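Local coordinates for protein glutamate racemase (Bacillus anthracis, PDB 2DWU) that belongs to the Asp/Glu/hydantoin racemase family and holds D-glutamic acid in a pocket of its two-sheet alpha/beta fold, at residues B[44-49]-B[56-61]. Numbering follows the deposited sequence. Where two conformers were deposited one is given.
Sequences CPYGPR and SFVFEM. With DGL (D-glutamic acid), chain H.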
# COMPACT_ATOMS: atom_id res chain seq x y z
N CYS B 44 22.57 -20.13 -3.07
CA CYS B 44 22.20 -19.28 -1.93
C CYS B 44 23.37 -19.46 -0.95
O CYS B 44 23.88 -20.58 -0.80
CB CYS B 44 20.90 -19.81 -1.34
SG CYS B 44 20.17 -18.79 -0.03
N PRO B 45 23.80 -18.39 -0.25
CA PRO B 45 23.30 -17.01 -0.27
C PRO B 45 23.85 -16.07 -1.34
O PRO B 45 24.98 -16.22 -1.81
CB PRO B 45 23.65 -16.51 1.13
CG PRO B 45 24.99 -17.14 1.34
CD PRO B 45 24.79 -18.56 0.84
N TYR B 46 23.01 -15.10 -1.72
CA TYR B 46 23.40 -14.06 -2.65
C TYR B 46 23.97 -12.87 -1.89
O TYR B 46 24.71 -12.05 -2.45
CB TYR B 46 22.17 -13.57 -3.41
CG TYR B 46 21.69 -14.47 -4.52
CD1 TYR B 46 22.23 -15.75 -4.74
CD2 TYR B 46 20.70 -14.01 -5.37
CE1 TYR B 46 21.78 -16.54 -5.82
CE2 TYR B 46 20.25 -14.77 -6.43
CZ TYR B 46 20.79 -16.02 -6.66
OH TYR B 46 20.30 -16.68 -7.76
N GLY B 47 23.63 -12.77 -0.62
CA GLY B 47 24.05 -11.63 0.18
C GLY B 47 25.50 -11.22 0.08
O GLY B 47 25.78 -10.05 -0.09
N PRO B 48 26.44 -12.17 0.18
CA PRO B 48 27.88 -11.92 0.11
C PRO B 48 28.49 -11.95 -1.29
O PRO B 48 29.70 -11.75 -1.44
CB PRO B 48 28.48 -13.03 0.99
CG PRO B 48 27.29 -13.65 1.71
CD PRO B 48 26.18 -13.52 0.71
N ARG B 49 27.66 -12.18 -2.30
CA ARG B 49 28.15 -12.26 -3.67
C ARG B 49 28.29 -10.91 -4.38
O ARG B 49 27.67 -9.92 -3.99
CB ARG B 49 27.23 -13.16 -4.49
CG ARG B 49 27.18 -14.60 -4.02
CD ARG B 49 26.38 -15.44 -5.03
NE ARG B 49 26.29 -16.84 -4.61
CZ ARG B 49 27.14 -17.78 -5.04
NH1 ARG B 49 28.10 -17.47 -5.89
NH2 ARG B 49 27.00 -19.03 -4.61
N SER B 56 23.83 -12.00 -13.03
CA SER B 56 23.86 -13.11 -13.98
C SER B 56 22.95 -14.24 -13.52
O SER B 56 22.23 -14.83 -14.33
CB SER B 56 25.29 -13.62 -14.20
OG SER B 56 25.80 -14.30 -13.07
N PHE B 57 22.97 -14.55 -12.22
CA PHE B 57 22.11 -15.61 -11.69
C PHE B 57 20.62 -15.27 -11.81
O PHE B 57 19.78 -16.15 -12.05
CB PHE B 57 22.38 -15.88 -10.20
CG PHE B 57 23.78 -16.36 -9.90
CD1 PHE B 57 24.63 -16.79 -10.91
CD2 PHE B 57 24.20 -16.42 -8.58
CE1 PHE B 57 25.91 -17.30 -10.59
CE2 PHE B 57 25.47 -16.93 -8.25
CZ PHE B 57 26.32 -17.36 -9.27
N VAL B 58 20.28 -14.01 -11.57
CA VAL B 58 18.89 -13.58 -11.65
C VAL B 58 18.41 -13.69 -13.10
O VAL B 58 17.30 -14.15 -13.36
CB VAL B 58 18.74 -12.14 -11.14
CG1 VAL B 58 17.35 -11.58 -11.51
CG2 VAL B 58 18.94 -12.12 -9.60
N PHE B 59 19.25 -13.28 -14.05
CA PHE B 59 18.83 -13.40 -15.43
C PHE B 59 18.66 -14.85 -15.86
O PHE B 59 17.85 -15.14 -16.75
CB PHE B 59 19.77 -12.63 -16.36
CG PHE B 59 19.37 -11.19 -16.53
CD1 PHE B 59 19.96 -10.18 -15.77
CD2 PHE B 59 18.32 -10.85 -17.39
CE1 PHE B 59 19.52 -8.86 -15.85
CE2 PHE B 59 17.87 -9.53 -17.48
CZ PHE B 59 18.47 -8.53 -16.71
N GLU B 60 19.42 -15.77 -15.26
CA GLU B 60 19.26 -17.19 -15.55
C GLU B 60 17.88 -17.64 -15.02
O GLU B 60 17.20 -18.43 -15.65
CB GLU B 60 20.36 -18.03 -14.88
CG GLU B 60 21.74 -17.74 -15.42
CD GLU B 60 22.77 -18.75 -14.97
OE1 GLU B 60 22.52 -19.50 -13.99
OE2 GLU B 60 23.86 -18.80 -15.59
N MET B 61 17.47 -17.14 -13.86
CA MET B 61 16.16 -17.52 -13.33
C MET B 61 15.05 -16.92 -14.20
O MET B 61 14.01 -17.54 -14.38
CB MET B 61 15.97 -17.06 -11.87
CG MET B 61 16.73 -17.92 -10.87
SD MET B 61 16.34 -17.58 -9.16
CE MET B 61 17.35 -16.09 -8.84
N DGL H . 16.79 -13.77 -0.02
CA DGL H . 17.94 -12.96 0.47
C DGL H . 17.52 -11.55 0.67
O DGL H . 18.33 -10.63 0.78
CB DGL H . 18.47 -13.54 1.80
CG DGL H . 19.32 -14.79 1.46
CD DGL H . 20.52 -14.54 0.63
OE1 DGL H . 21.53 -13.97 1.04
OE2 DGL H . 20.45 -14.97 -0.60
OXT DGL H . 16.24 -11.31 0.73
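With CG set beside the backbone N in both residues (chi1 -77° in Y46), the phenol of Y46 runs outward from its loop and the F57 ring leans off its helix to meet it. The pair illustrates how a ligand-binding loop in a racemase of the Asp/Glu family is seated on its own alpha/beta scaffold: the type I turn from Y46 to R49 follows strand 35-39 and leads into helix 51-65, toward whose residues 56-61 the loop sends the side chains of Y46 and R49. The two rings lie obliquely, centroids 5.8 Å apart, and Y46 CE1 comes within 3.7 Å of F57 CD2. From the opposite direction M61, bent at chi3, brings its methyl CE to the phenol edge, near the ring plane and 3.2 Å from Y46 OH. V58 CG2 adds a looser apolar contact at Y46 CE2. Y46 OH therefore sits between M61 CE and F57 CB (3.3 Å), while D40 OD2 gives it a hydrogen bond. R49 crosses F57 at roughly a right angle; its chain is extended from CG to NE, and the F57 ring turns its edge to it, CE2 lying over one guanidinium face toward the rim, 3.6 Å from R49 NH1, with the planes 69° apart. A salt bridge from R49 NH1 to E53 OE2 holds that group further, and R49 NE bonds weakly to P45 O (3.2 Å) and also to R43 O. On the ligand side, the backbone just at the start of the turn grips the side-chain carboxylate of D-glutamic acid with two amides, one for each oxygen. Y46 thus serves both sides, with its ring at the helix and its N donating to DGL OE2 (2.8 Å, 176°); the following G47 N donates to DGL OE1 over 2.9 Å on a more bent path.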